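Local coordinates for NH(3)-dependent NAD(+) synthetase (Francisella tularensis subsp. holarctica LVS, PDB 3FIU), which is a dimeric Rossmann-like alpha/beta protein of the NAD synthase family (HUP clan) that holds adenosine monophosphate, pyrophosphate and magnesium in one pocket, at residues A93-A96 with F97-S100; N118-A121 with R122-M126. All coordinates share one frame; numbering follows the deposited sequence.

Contact 1. Residues A93-A96 with F97-S100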
# COMPACT_ATOMS: atom_id res chain seq x y z
N ALA A 93 -15.40 11.07 0.21
CA ALA A 93 -13.96 11.03 0.40
C ALA A 93 -13.22 11.15 -0.94
O ALA A 93 -12.22 11.91 -1.06
CB ALA A 93 -13.57 9.76 1.12
N TYR A 94 -13.73 10.45 -1.96
CA TYR A 94 -13.07 10.49 -3.28
C TYR A 94 -13.12 11.93 -3.86
O TYR A 94 -12.12 12.45 -4.37
CB TYR A 94 -13.65 9.43 -4.27
CG TYR A 94 -13.09 9.65 -5.64
CD1 TYR A 94 -13.85 10.26 -6.64
CD2 TYR A 94 -11.75 9.37 -5.90
CE1 TYR A 94 -13.29 10.54 -7.88
CE2 TYR A 94 -11.19 9.65 -7.14
CZ TYR A 94 -11.96 10.23 -8.12
OH TYR A 94 -11.37 10.49 -9.35
N GLU A 95 -14.28 12.58 -3.78
CA GLU A 95 -14.43 13.94 -4.31
C GLU A 95 -13.53 14.95 -3.59
O GLU A 95 -12.92 15.80 -4.24
CB GLU A 95 -15.91 14.36 -4.32
CG GLU A 95 -16.70 13.81 -5.50
CD GLU A 95 -16.70 14.77 -6.67
OE1 GLU A 95 -15.98 14.51 -7.66
OE2 GLU A 95 -17.41 15.79 -6.58
N ALA A 96 -13.42 14.83 -2.26
CA ALA A 96 -12.52 15.73 -1.52
C ALA A 96 -11.09 15.46 -2.00
O ALA A 96 -10.30 16.38 -2.28
CB ALA A 96 -12.65 15.51 -0.01
N PHE A 97 -10.75 14.19 -2.14
CA PHE A 97 -9.39 13.88 -2.57
C PHE A 97 -9.13 14.44 -3.98
O PHE A 97 -8.17 15.19 -4.22
CB PHE A 97 -9.11 12.38 -2.52
CG PHE A 97 -7.77 12.01 -3.06
CD1 PHE A 97 -6.60 12.19 -2.29
CD2 PHE A 97 -7.65 11.52 -4.36
CE1 PHE A 97 -5.32 11.83 -2.80
CE2 PHE A 97 -6.40 11.18 -4.89
CZ PHE A 97 -5.22 11.33 -4.10
N LEU A 98 -10.00 14.09 -4.91
CA LEU A 98 -9.81 14.50 -6.30
C LEU A 98 -9.74 16.03 -6.43
O LEU A 98 -8.81 16.56 -7.04
CB LEU A 98 -10.91 13.90 -7.18
CG LEU A 98 -10.85 14.31 -8.67
CD1 LEU A 98 -9.57 13.79 -9.32
CD2 LEU A 98 -12.09 13.80 -9.41
N ALA A 99 -10.71 16.75 -5.86
CA ALA A 99 -10.69 18.21 -5.89
C ALA A 99 -9.31 18.73 -5.42
O ALA A 99 -8.70 19.58 -6.06
CB ALA A 99 -11.83 18.81 -5.02
N SER A 100 -8.80 18.16 -4.33
CA SER A 100 -7.54 18.62 -3.75
C SER A 100 -6.27 18.39 -4.58
O SER A 100 -5.23 19.01 -4.31
CB SER A 100 -7.36 18.05 -2.35
OG SER A 100 -7.02 16.68 -2.42
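Leu-98 lies one helical turn beyond Tyr-94 and sets its CB over one face of the phenol ring, while its outer branch passes the rim at the hydroxyl end. The CH-pi contact is made by Leu-98 CB, 4.3 Å from the ring centroid and 24° off the ring normal, shifted from the middle toward the rim. The CD2 methyl of Leu-98 lies past the rim, beside the hydroxyl, 3.8 Å from Tyr-94 CE1 and 3.4 Å from Tyr-94 OH. Tyr-94 has CG opposite the backbone N (chi1 172°), which swings the ring alongside the next turn even though its CB starts off away from it.

Four successive i-to-i+4 backbone hydrogen bonds link the two segments, from the amides of Phe-97, Leu-98, Ala-99 and Ser-100 to the carbonyls of Ala-93 to Ala-96. The bond from Leu-98 N to Tyr-94 O, 2.7 Å long, is nearly straight at 173° and belongs to the same two residues as the ring contact. Ser-100 turns its hydroxyl back along the helix, and OG donates to Phe-97 O at 2.6 Å. The same OG is hydrogen-bonded to the Tyr-127 hydroxyl of the second subunit.

Helix 91-100 packs on its own chain and on the second subunit. Tyr-94 packs on helix 113-135 of its own chain, while Phe-97 meets the Tyr-127 ring and Met-126 of the second subunit. The helix follows strand 84-87, an outermost strand of the chain's parallel sheet, and precedes helix 113-135.

Contact 2. Residues N118-A121 with R122-M126. With AMP (adenosine monophosphate), chain G.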
# COMPACT_ATOMS: atom_id res chain seq x y z
N ASN A 118 -7.45 4.08 -9.69
CA ASN A 118 -6.42 3.75 -8.70
C ASN A 118 -6.65 4.44 -7.35
O ASN A 118 -6.42 3.84 -6.29
CB ASN A 118 -5.04 4.11 -9.23
CG ASN A 118 -4.53 3.13 -10.28
OD1 ASN A 118 -5.02 2.01 -10.40
ND2 ASN A 118 -3.53 3.55 -11.02
N ALA A 119 -7.07 5.70 -7.38
CA ALA A 119 -7.39 6.43 -6.14
C ALA A 119 -8.54 5.76 -5.40
O ALA A 119 -8.50 5.61 -4.17
CB ALA A 119 -7.77 7.85 -6.46
N GLN A 120 -9.56 5.34 -6.14
CA GLN A 120 -10.70 4.67 -5.48
C GLN A 120 -10.28 3.35 -4.88
O GLN A 120 -10.74 3.00 -3.79
CB GLN A 120 -11.90 4.52 -6.41
CG GLN A 120 -12.44 5.86 -6.87
CD GLN A 120 -13.65 5.79 -7.80
OE1 GLN A 120 -14.32 6.81 -8.04
NE2 GLN A 120 -13.92 4.63 -8.32
N ALA A 121 -9.39 2.62 -5.55
CA ALA A 121 -8.94 1.34 -4.99
C ALA A 121 -8.15 1.53 -3.69
O ALA A 121 -8.25 0.74 -2.78
CB ALA A 121 -8.07 0.58 -6.00
N ARG A 122 -7.37 2.60 -3.62
CA ARG A 122 -6.59 2.89 -2.44
C ARG A 122 -7.49 3.42 -1.31
O ARG A 122 -7.24 3.15 -0.17
CB ARG A 122 -5.53 3.94 -2.81
CG ARG A 122 -4.48 3.33 -3.78
CD ARG A 122 -3.46 4.36 -4.23
NE ARG A 122 -2.52 3.67 -5.13
CZ ARG A 122 -2.16 4.07 -6.34
NH1 ARG A 122 -2.56 5.26 -6.80
NH2 ARG A 122 -1.33 3.30 -7.07
N LEU A 123 -8.53 4.17 -1.65
CA LEU A 123 -9.53 4.49 -0.63
C LEU A 123 -10.15 3.23 -0.02
O LEU A 123 -10.31 3.14 1.21
CB LEU A 123 -10.65 5.36 -1.20
CG LEU A 123 -10.37 6.85 -1.28
CD1 LEU A 123 -11.56 7.51 -1.94
CD2 LEU A 123 -10.12 7.44 0.12
N ARG A 124 -10.50 2.26 -0.86
CA ARG A 124 -11.05 1.01 -0.33
C ARG A 124 -10.06 0.32 0.61
O ARG A 124 -10.45 -0.19 1.63
CB ARG A 124 -11.48 0.07 -1.48
CG ARG A 124 -12.71 0.66 -2.21
CD ARG A 124 -13.46 -0.34 -3.12
NE ARG A 124 -14.50 0.39 -3.85
CZ ARG A 124 -14.38 0.84 -5.10
NH1 ARG A 124 -13.28 0.62 -5.82
NH2 ARG A 124 -15.38 1.52 -5.64
N MET A 125 -8.77 0.31 0.25
CA MET A 125 -7.70 -0.20 1.12
C MET A 125 -7.74 0.49 2.48
O MET A 125 -7.64 -0.18 3.54
CB MET A 125 -6.33 -0.04 0.44
CG MET A 125 -5.11 -0.55 1.28
SD MET A 125 -4.59 0.66 2.49
CE MET A 125 -3.78 1.93 1.50
N MET A 126 -7.94 1.81 2.46
CA MET A 126 -7.99 2.59 3.70
C MET A 126 -9.17 2.15 4.58
O MET A 126 -9.00 1.93 5.77
CB MET A 126 -8.14 4.09 3.39
CG MET A 126 -6.82 4.73 2.86
SD MET A 126 -6.92 6.50 2.63
CE MET A 126 -7.43 7.06 4.26
P AMP G . -11.49 -6.10 -9.39
O1P AMP G . -10.61 -7.33 -9.52
O2P AMP G . -10.74 -4.81 -9.76
O3P AMP G . -12.87 -6.14 -9.96
O5' AMP G . -11.69 -5.86 -7.80
C5' AMP G . -10.56 -6.05 -6.92
C4' AMP G . -11.08 -6.08 -5.49
O4' AMP G . -11.38 -4.76 -5.02
C3' AMP G . -12.40 -6.83 -5.33
O3' AMP G . -12.13 -8.22 -5.27
C2' AMP G . -12.91 -6.27 -4.00
O2' AMP G . -12.32 -6.97 -2.88
C1' AMP G . -12.43 -4.82 -4.05
N9 AMP G . -13.54 -3.97 -4.55
C8 AMP G . -13.71 -3.51 -5.81
N7 AMP G . -14.85 -2.77 -5.92
C5 AMP G . -15.43 -2.79 -4.69
C6 AMP G . -16.64 -2.20 -4.10
N6 AMP G . -17.50 -1.48 -4.86
N1 AMP G . -16.84 -2.45 -2.79
C2 AMP G . -16.02 -3.18 -2.02
N3 AMP G . -14.87 -3.75 -2.48
C4 AMP G . -14.56 -3.57 -3.79
O HOH W 1 -13.74 2.08 -8.43
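The CB of Asn-118 sits over one face of the Arg-122 guanidinium, 3.7 Å from Arg-122 NH1. Arg-122 reaches there with its chain extended from CG to NE and CG beside its own backbone N (chi1 -68°), which carries CG within 3.2 Å of Asn-118 O. The polar ends are held by partners outside the two segments: Arg-122 NH2 bonds to Lys-155 O, Asn-118 OD1 to the Thr-154 hydroxyl, and Asn-118 ND2 to Gln-133 OE1 of the second subunit.

Arg-124 extends in another direction and turns one guanidinium face to the adenine of adenosine monophosphate. AMP N7 lies 3.5 Å above the guanidinium plane, toward its rim, and Arg-124 NE comes within 3.4 Å of AMP C6. A water at the guanidinium edge, in its plane, accepts from Arg-124 NH1 at 3.0 Å and, weakly, from Gln-120 NE2. NE is also bonded to Leu-61 O, which should limit the rotation of the group against the base.

Backbone i-to-i+4 bonds, such as Arg-124 N to Gln-120 O, set this spacing. Arg-124 is one of the residues of the adenosine monophosphate pocket in this Rossmann-like, HUP-type alpha/beta fold.

Strand 84-87 runs into helix 91-100, where contact 1 opens and closes within a few residues. The chain then passes through a connection, residues 106-111 of which are not modelled, into helix 113-135, which carries contact 2. The two are in series and neither crosses the other; each spans consecutive helical turns, so neither closes a loop. In space they meet: Tyr-94 and Phe-97 pack on Ala-119, and Tyr-94 also touches Gln-120 and Leu-123, with Tyr-94 CA 3.6 Å from Leu-123 CD1. Both contacts reach the second subunit, so the paired helices join the dimer interface to the adenosine monophosphate pocket at Arg-124.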